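PDB 1RP3: RNA polymerase sigma factor SIGMA-28 (FliA) from Aquifex aeolicus, which probably directs RNA polymerase to flagellar promoters as a sigma factor and is bound here, in an inactive conformation, by the anti-sigma factor FlgM. Local coordinates for residues 13-25 with 46-60. Numbering follows the deposited sequence.
Sequences EREELILKYLPLV and ISYGVIGLIKAVDNL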
ATOM      1  N   GLU A  13      17.984  11.819 -20.866  1.00 48.70           N
ATOM      2  CA  GLU A  13      17.181  10.597 -20.921  1.00 50.24           C
ATOM      3  C   GLU A  13      16.762  10.216 -19.502  1.00 48.06           C
ATOM      4  O   GLU A  13      15.604   9.886 -19.256  1.00 47.83           O
ATOM      5  CB  GLU A  13      17.954   9.430 -21.556  1.00 53.88           C
ATOM      6  CG  GLU A  13      18.546   9.673 -22.958  1.00 62.46           C
ATOM      7  CD  GLU A  13      17.523  10.021 -24.029  1.00 66.17           C
ATOM      8  OE1 GLU A  13      16.308   9.802 -23.816  1.00 70.91           O
ATOM      9  OE2 GLU A  13      17.948  10.510 -25.102  1.00 69.11           O
ATOM     10  N   ARG A  14      17.711  10.318 -18.575  1.00 45.12           N
ATOM     11  CA  ARG A  14      17.502  10.000 -17.177  1.00 43.44           C
ATOM     12  C   ARG A  14      16.400  10.887 -16.569  1.00 44.92           C
ATOM     13  O   ARG A  14      15.414  10.372 -16.024  1.00 44.20           O
ATOM     14  CB  ARG A  14      18.826  10.179 -16.429  1.00 43.28           C
ATOM     15  CG  ARG A  14      18.826   9.742 -14.973  1.00 41.35           C
ATOM     16  CD  ARG A  14      20.164  10.055 -14.332  1.00 42.09           C
ATOM     17  NE  ARG A  14      20.205   9.695 -12.919  1.00 42.35           N
ATOM     18  CZ  ARG A  14      21.059  10.205 -12.038  1.00 43.82           C
ATOM     19  NH1 ARG A  14      21.954  11.108 -12.421  1.00 45.53           N
ATOM     20  NH2 ARG A  14      21.026   9.804 -10.773  1.00 42.57           N
ATOM     21  N   GLU A  15      16.534  12.206 -16.722  1.00 44.20           N
ATOM     22  CA  GLU A  15      15.542  13.136 -16.178  1.00 45.84           C
ATOM     23  C   GLU A  15      14.148  12.925 -16.737  1.00 45.11           C
ATOM     24  O   GLU A  15      13.167  12.938 -15.993  1.00 46.58           O
ATOM     25  CB  GLU A  15      15.988  14.587 -16.341  1.00 45.62           C
ATOM     26  CG  GLU A  15      17.072  14.935 -15.334  1.00 53.67           C
ATOM     27  CD  GLU A  15      17.654  16.337 -15.476  1.00 57.30           C
ATOM     28  OE1 GLU A  15      16.963  17.237 -16.021  1.00 57.58           O
ATOM     29  OE2 GLU A  15      18.808  16.526 -15.014  1.00 56.68           O
ATOM     30  N   GLU A  16      14.062  12.712 -18.040  1.00 43.55           N
ATOM     31  CA  GLU A  16      12.781  12.478 -18.679  1.00 42.08           C
ATOM     32  C   GLU A  16      12.155  11.214 -18.109  1.00 39.80           C
ATOM     33  O   GLU A  16      10.945  11.145 -17.896  1.00 37.36           O
ATOM     34  CB  GLU A  16      12.953  12.319 -20.193  1.00 43.29           C
ATOM     35  CG  GLU A  16      13.335  13.602 -20.936  1.00 48.12           C
ATOM     36  CD  GLU A  16      12.324  14.724 -20.758  1.00 49.13           C
ATOM     37  OE1 GLU A  16      11.112  14.423 -20.612  1.00 51.25           O
ATOM     38  OE2 GLU A  16      12.747  15.903 -20.768  1.00 47.60           O
ATOM     39  N   LEU A  17      12.997  10.214 -17.858  1.00 40.30           N
ATOM     40  CA  LEU A  17      12.542   8.935 -17.321  1.00 39.36           C
ATOM     41  C   LEU A  17      12.002   9.143 -15.890  1.00 37.17           C
ATOM     42  O   LEU A  17      10.916   8.674 -15.565  1.00 34.99           O
ATOM     43  CB  LEU A  17      13.686   7.915 -17.382  1.00 40.65           C
ATOM     44  CG  LEU A  17      13.402   6.432 -17.675  1.00 44.36           C
ATOM     45  CD1 LEU A  17      12.370   6.252 -18.786  1.00 42.98           C
ATOM     46  CD2 LEU A  17      14.710   5.749 -18.066  1.00 43.27           C
ATOM     47  N   ILE A  18      12.722   9.916 -15.078  1.00 35.30           N
ATOM     48  CA  ILE A  18      12.300  10.215 -13.713  1.00 35.06           C
ATOM     49  C   ILE A  18      10.972  10.952 -13.763  1.00 37.34           C
ATOM     50  O   ILE A  18       9.980  10.520 -13.174  1.00 35.95           O
ATOM     51  CB  ILE A  18      13.354  11.077 -12.965  1.00 31.70           C
ATOM     52  CG1 ILE A  18      14.645  10.277 -12.785  1.00 31.05           C
ATOM     53  CG2 ILE A  18      12.834  11.508 -11.602  1.00 30.32           C
ATOM     54  CD1 ILE A  18      15.779  11.072 -12.159  1.00 30.93           C
ATOM     55  N   LEU A  19      10.957  12.044 -14.518  1.00 39.31           N
ATOM     56  CA  LEU A  19       9.776  12.877 -14.708  1.00 40.23           C
ATOM     57  C   LEU A  19       8.585  12.030 -15.135  1.00 37.79           C
ATOM     58  O   LEU A  19       7.501  12.157 -14.581  1.00 37.70           O
ATOM     59  CB  LEU A  19      10.071  13.910 -15.795  1.00 43.69           C
ATOM     60  CG  LEU A  19       9.655  15.373 -15.678  1.00 47.13           C
ATOM     61  CD1 LEU A  19       9.934  15.910 -14.287  1.00 47.33           C
ATOM     62  CD2 LEU A  19      10.449  16.175 -16.723  1.00 50.52           C
ATOM     63  N   LYS A  20       8.814  11.143 -16.099  1.00 35.86           N
ATOM     64  CA  LYS A  20       7.770  10.277 -16.636  1.00 36.24           C
ATOM     65  C   LYS A  20       7.059   9.454 -15.576  1.00 35.49           C
ATOM     66  O   LYS A  20       5.844   9.316 -15.622  1.00 35.16           O
ATOM     67  CB  LYS A  20       8.340   9.343 -17.718  1.00 36.40           C
ATOM     68  CG  LYS A  20       7.311   8.391 -18.309  1.00 40.17           C
ATOM     69  CD  LYS A  20       7.899   7.452 -19.362  1.00 44.00           C
ATOM     70  CE  LYS A  20       6.788   6.582 -19.969  1.00 46.20           C
ATOM     71  NZ  LYS A  20       7.308   5.679 -21.035  1.00 47.38           N
ATOM     72  N   TYR A  21       7.813   8.946 -14.606  1.00 34.02           N
ATOM     73  CA  TYR A  21       7.248   8.109 -13.560  1.00 33.79           C
ATOM     74  C   TYR A  21       6.842   8.754 -12.232  1.00 33.04           C
ATOM     75  O   TYR A  21       6.357   8.068 -11.329  1.00 34.64           O
ATOM     76  CB  TYR A  21       8.146   6.897 -13.344  1.00 32.58           C
ATOM     77  CG  TYR A  21       8.127   5.967 -14.530  1.00 35.67           C
ATOM     78  CD1 TYR A  21       7.009   5.176 -14.788  1.00 36.17           C
ATOM     79  CD2 TYR A  21       9.205   5.902 -15.418  1.00 35.13           C
ATOM     80  CE1 TYR A  21       6.956   4.346 -15.905  1.00 38.73           C
ATOM     81  CE2 TYR A  21       9.170   5.075 -16.537  1.00 38.15           C
ATOM     82  CZ  TYR A  21       8.038   4.296 -16.776  1.00 38.73           C
ATOM     83  OH  TYR A  21       7.993   3.460 -17.871  1.00 40.72           O
ATOM     84  N   LEU A  22       7.035  10.062 -12.095  1.00 32.56           N
ATOM     85  CA  LEU A  22       6.607  10.747 -10.874  1.00 32.77           C
ATOM     86  C   LEU A  22       5.090  10.494 -10.570  1.00 32.73           C
ATOM     87  O   LEU A  22       4.695  10.366  -9.414  1.00 31.65           O
ATOM     88  CB  LEU A  22       6.898  12.250 -10.966  1.00 33.98           C
ATOM     89  CG  LEU A  22       8.180  12.880 -10.392  1.00 34.14           C
ATOM     90  CD1 LEU A  22       8.762  12.052  -9.267  1.00 33.60           C
ATOM     91  CD2 LEU A  22       9.194  13.049 -11.471  1.00 37.24           C
ATOM     92  N   PRO A  23       4.222  10.462 -11.603  1.00 31.74           N
ATOM     93  CA  PRO A  23       2.798  10.213 -11.329  1.00 33.14           C
ATOM     94  C   PRO A  23       2.602   8.839 -10.706  1.00 32.84           C
ATOM     95  O   PRO A  23       1.684   8.633  -9.910  1.00 32.79           O
ATOM     96  CB  PRO A  23       2.167  10.260 -12.721  1.00 32.86           C
ATOM     97  CG  PRO A  23       3.026  11.234 -13.431  1.00 34.13           C
ATOM     98  CD  PRO A  23       4.415  10.831 -13.016  1.00 32.52           C
ATOM     99  N   LEU A  24       3.472   7.902 -11.082  1.00 32.28           N
ATOM    100  CA  LEU A  24       3.425   6.552 -10.547  1.00 30.43           C
ATOM    101  C   LEU A  24       3.754   6.569  -9.044  1.00 29.97           C
ATOM    102  O   LEU A  24       3.085   5.901  -8.255  1.00 31.08           O
ATOM    103  CB  LEU A  24       4.372   5.630 -11.319  1.00 30.65           C
ATOM    104  CG  LEU A  24       4.359   4.167 -10.881  1.00 32.10           C
ATOM    105  CD1 LEU A  24       2.932   3.605 -10.888  1.00 29.95           C
ATOM    106  CD2 LEU A  24       5.262   3.359 -11.792  1.00 29.51           C
ATOM    107  N   VAL A  25       4.744   7.360  -8.640  1.00 27.74           N
ATOM    108  CA  VAL A  25       5.083   7.455  -7.226  1.00 26.44           C
ATOM    109  C   VAL A  25       3.899   8.018  -6.420  1.00 28.64           C
ATOM    110  O   VAL A  25       3.643   7.596  -5.286  1.00 28.56           O
ATOM    111  CB  VAL A  25       6.297   8.370  -6.993  1.00 26.47           C
ATOM    112  CG1 VAL A  25       6.591   8.466  -5.501  1.00 23.35           C
ATOM    113  CG2 VAL A  25       7.527   7.852  -7.754  1.00 26.36           C
ATOM    114  N   ILE A  46       6.112   9.905  -0.646  1.00 30.97           N
ATOM    115  CA  ILE A  46       6.533  10.327  -1.972  1.00 28.37           C
ATOM    116  C   ILE A  46       8.032  10.584  -1.994  1.00 28.45           C
ATOM    117  O   ILE A  46       8.718  10.180  -2.933  1.00 27.12           O
ATOM    118  CB  ILE A  46       5.783  11.592  -2.426  1.00 27.31           C
ATOM    119  CG1 ILE A  46       4.298  11.279  -2.588  1.00 25.78           C
ATOM    120  CG2 ILE A  46       6.351  12.123  -3.765  1.00 26.25           C
ATOM    121  CD1 ILE A  46       3.473  12.494  -2.988  1.00 27.13           C
ATOM    122  N   SER A  47       8.536  11.225  -0.943  1.00 28.12           N
ATOM    123  CA  SER A  47       9.963  11.526  -0.856  1.00 29.40           C
ATOM    124  C   SER A  47      10.797  10.277  -1.022  1.00 28.80           C
ATOM    125  O   SER A  47      11.621  10.209  -1.921  1.00 30.01           O
ATOM    126  CB  SER A  47      10.296  12.214   0.455  1.00 27.42           C
ATOM    127  OG  SER A  47       9.795  13.523   0.423  1.00 27.93           O
ATOM    128  N   TYR A  48      10.540   9.272  -0.189  1.00 30.21           N
ATOM    129  CA  TYR A  48      11.270   8.014  -0.266  1.00 28.41           C
ATOM    130  C   TYR A  48      10.982   7.310  -1.582  1.00 27.03           C
ATOM    131  O   TYR A  48      11.875   6.740  -2.191  1.00 29.44           O
ATOM    132  CB  TYR A  48      10.934   7.126   0.935  1.00 28.19           C
ATOM    133  CG  TYR A  48      11.620   7.597   2.203  1.00 30.08           C
ATOM    134  CD1 TYR A  48      12.932   7.217   2.484  1.00 30.34           C
ATOM    135  CD2 TYR A  48      10.972   8.455   3.103  1.00 28.37           C
ATOM    136  CE1 TYR A  48      13.589   7.682   3.625  1.00 33.88           C
ATOM    137  CE2 TYR A  48      11.622   8.932   4.245  1.00 29.45           C
ATOM    138  CZ  TYR A  48      12.923   8.539   4.500  1.00 32.25           C
ATOM    139  OH  TYR A  48      13.558   8.967   5.648  1.00 39.36           O
ATOM    140  N   GLY A  49       9.753   7.445  -2.057  1.00 25.47           N
ATOM    141  CA  GLY A  49       9.347   6.835  -3.305  1.00 24.54           C
ATOM    142  C   GLY A  49      10.117   7.381  -4.492  1.00 27.32           C
ATOM    143  O   GLY A  49      10.365   6.649  -5.449  1.00 28.18           O
ATOM    144  N   VAL A  50      10.493   8.657  -4.440  1.00 26.88           N
ATOM    145  CA  VAL A  50      11.244   9.280  -5.520  1.00 26.59           C
ATOM    146  C   VAL A  50      12.677   8.788  -5.470  1.00 28.26           C
ATOM    147  O   VAL A  50      13.279   8.544  -6.512  1.00 29.21           O
ATOM    148  CB  VAL A  50      11.169  10.837  -5.451  1.00 26.41           C
ATOM    149  CG1 VAL A  50      12.183  11.484  -6.391  1.00 22.53           C
ATOM    150  CG2 VAL A  50       9.779  11.288  -5.836  1.00 22.00           C
ATOM    151  N   ILE A  51      13.230   8.645  -4.265  1.00 30.14           N
ATOM    152  CA  ILE A  51      14.593   8.142  -4.140  1.00 32.22           C
ATOM    153  C   ILE A  51      14.616   6.745  -4.780  1.00 32.84           C
ATOM    154  O   ILE A  51      15.484   6.451  -5.608  1.00 33.50           O
ATOM    155  CB  ILE A  51      15.055   8.052  -2.676  1.00 33.37           C
ATOM    156  CG1 ILE A  51      15.020   9.430  -2.025  1.00 34.17           C
ATOM    157  CG2 ILE A  51      16.469   7.449  -2.606  1.00 30.93           C
ATOM    158  CD1 ILE A  51      15.981  10.398  -2.665  1.00 39.60           C
ATOM    159  N   GLY A  52      13.609   5.933  -4.452  1.00 31.73           N
ATOM    160  CA  GLY A  52      13.503   4.602  -5.014  1.00 31.89           C
ATOM    161  C   GLY A  52      13.430   4.638  -6.533  1.00 31.10           C
ATOM    162  O   GLY A  52      14.087   3.859  -7.215  1.00 32.10           O
ATOM    163  N   LEU A  53      12.667   5.588  -7.062  1.00 30.84           N
ATOM    164  CA  LEU A  53      12.505   5.756  -8.498  1.00 27.68           C
ATOM    165  C   LEU A  53      13.821   6.089  -9.210  1.00 27.41           C
ATOM    166  O   LEU A  53      14.148   5.494 -10.232  1.00 27.14           O
ATOM    167  CB  LEU A  53      11.472   6.845  -8.773  1.00 23.98           C
ATOM    168  CG  LEU A  53      11.417   7.424 -10.189  1.00 26.37           C
ATOM    169  CD1 LEU A  53      11.123   6.349 -11.229  1.00 24.48           C
ATOM    170  CD2 LEU A  53      10.363   8.527 -10.240  1.00 24.29           C
ATOM    171  N   ILE A  54      14.577   7.024  -8.649  1.00 26.88           N
ATOM    172  CA  ILE A  54      15.842   7.444  -9.235  1.00 28.27           C
ATOM    173  C   ILE A  54      16.847   6.296  -9.255  1.00 29.81           C
ATOM    174  O   ILE A  54      17.589   6.135 -10.215  1.00 31.36           O
ATOM    175  CB  ILE A  54      16.440   8.638  -8.460  1.00 27.69           C
ATOM    176  CG1 ILE A  54      15.525   9.855  -8.587  1.00 29.18           C
ATOM    177  CG2 ILE A  54      17.847   8.953  -8.956  1.00 26.79           C
ATOM    178  CD1 ILE A  54      15.969  11.058  -7.732  1.00 32.28           C
ATOM    179  N   LYS A  55      16.890   5.525  -8.173  1.00 31.05           N
ATOM    180  CA  LYS A  55      17.795   4.388  -8.084  1.00 31.70           C
ATOM    181  C   LYS A  55      17.446   3.307  -9.099  1.00 32.76           C
ATOM    182  O   LYS A  55      18.342   2.734  -9.716  1.00 31.49           O
ATOM    183  CB  LYS A  55      17.808   3.813  -6.674  1.00 30.58           C
ATOM    184  CG  LYS A  55      18.540   4.699  -5.683  1.00 33.70           C
ATOM    185  CD  LYS A  55      18.500   4.096  -4.290  1.00 35.84           C
ATOM    186  CE  LYS A  55      19.314   4.914  -3.301  1.00 38.45           C
ATOM    187  NZ  LYS A  55      19.101   4.417  -1.896  1.00 43.12           N
ATOM    188  N   ALA A  56      16.149   3.067  -9.295  1.00 32.34           N
ATOM    189  CA  ALA A  56      15.672   2.072 -10.254  1.00 34.50           C
ATOM    190  C   ALA A  56      16.036   2.489 -11.674  1.00 35.53           C
ATOM    191  O   ALA A  56      16.428   1.661 -12.493  1.00 34.50           O
ATOM    192  CB  ALA A  56      14.151   1.891 -10.139  1.00 30.21           C
ATOM    193  N   VAL A  57      15.911   3.781 -11.957  1.00 38.66           N
ATOM    194  CA  VAL A  57      16.227   4.296 -13.286  1.00 39.90           C
ATOM    195  C   VAL A  57      17.712   4.120 -13.612  1.00 42.54           C
ATOM    196  O   VAL A  57      18.067   3.723 -14.718  1.00 41.15           O
ATOM    197  CB  VAL A  57      15.815   5.780 -13.414  1.00 37.77           C
ATOM    198  CG1 VAL A  57      16.467   6.433 -14.634  1.00 35.39           C
ATOM    199  CG2 VAL A  57      14.316   5.871 -13.519  1.00 35.68           C
ATOM    200  N   ASP A  58      18.562   4.350 -12.620  1.00 44.98           N
ATOM    201  CA  ASP A  58      19.997   4.231 -12.805  1.00 49.38           C
ATOM    202  C   ASP A  58      20.459   2.794 -13.004  1.00 52.39           C
ATOM    203  O   ASP A  58      21.359   2.534 -13.806  1.00 53.78           O
ATOM    204  CB  ASP A  58      20.743   4.860 -11.619  1.00 49.47           C
ATOM    205  CG  ASP A  58      20.572   6.372 -11.543  1.00 50.98           C
ATOM    206  OD1 ASP A  58      20.062   6.978 -12.514  1.00 49.55           O
ATOM    207  OD2 ASP A  58      20.958   6.958 -10.504  1.00 52.73           O
ATOM    208  N   ASN A  59      19.857   1.873 -12.254  1.00 54.66           N
ATOM    209  CA  ASN A  59      20.199   0.455 -12.332  1.00 57.13           C
ATOM    210  C   ASN A  59      19.304  -0.244 -13.350  1.00 59.15           C
ATOM    211  O   ASN A  59      18.952  -1.411 -13.186  1.00 61.17           O
ATOM    212  CB  ASN A  59      20.067  -0.210 -10.946  1.00 56.11           C
ATOM    213  N   LEU A  60      18.949   0.478 -14.407  1.00 61.28           N
ATOM    214  CA  LEU A  60      18.087  -0.051 -15.456  1.00 64.16           C
ATOM    215  C   LEU A  60      18.899  -0.339 -16.725  1.00 69.13           C
ATOM    216  O   LEU A  60      19.866   0.368 -17.032  1.00 70.19           O
ATOM    217  CB  LEU A  60      16.981   0.964 -15.757  1.00 61.55           C
ATOM    218  CG  LEU A  60      15.622   0.478 -16.258  1.00 58.39           C
ATOM    219  CD1 LEU A  60      15.024  -0.469 -15.247  1.00 56.80           C
ATOM    220  CD2 LEU A  60      14.696   1.656 -16.480  1.00 56.28           C
TER
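Helices 13-25 and 46-58 pack with their axes 9.8 Å apart at closest approach and their N-to-C directions 140° from each other, an inclined antiparallel pairing in which Val25 lies beside Gly49 and Arg14 beside Val57. Two reciprocal knobs-into-holes carry the packing at the Val25 end. Val25 enters the hole formed by Ile46, Gly49, Val50 and Leu53: its CG1, anti to the backbone N, rests against the main chain, 3.7 Å from Ile46 O, while CG2 turns to Leu53 CD2. The glycine makes this depth possible, since a beta carbon at Gly49 would collide with Val25 CG1. Leu53 is the returning knob, set among Ile18, Tyr21, Leu22 and Val25; its two methyls divide the work, CD1 meeting Tyr21 CB at 3.7 Å and CD2 reaching Ile18 O at 3.6 Å.

Both helices belong to sigma-70 region 2, and helix 66-85 packs against them too, touching Tyr21 through Glu69 and Leu53 through Ile72. Ile11 of the FlgM chain packs on Ile18 and Leu22, whose other contacts run into this interface: Ile18 CD1 lies 3.8 Å from Ile54 CG1, and Leu22 CD1 meets Val50 CG2.

Toward the C-terminal end of helix 46-58, Leu17 CD2 packs on Val57 CG1, and Arg14 spans the margin. Its chain, extended from CG to NE, carries the guanidinium to Asp58 in a two-pronged salt bridge, NE to OD1 at 2.8 Å and NH2 to OD2 at 2.9 Å. Both hydrogen bonds are weak, with N-H...O angles near 120°, consistent with planar groups inclined by 54°. With an alanine in place of this arginine, the Asp58 carboxylate would probably lose its cationic mate, and the Ile54 CG2 methyl, 3.8 Å from Arg14 NH2, the guanidinium packed against it.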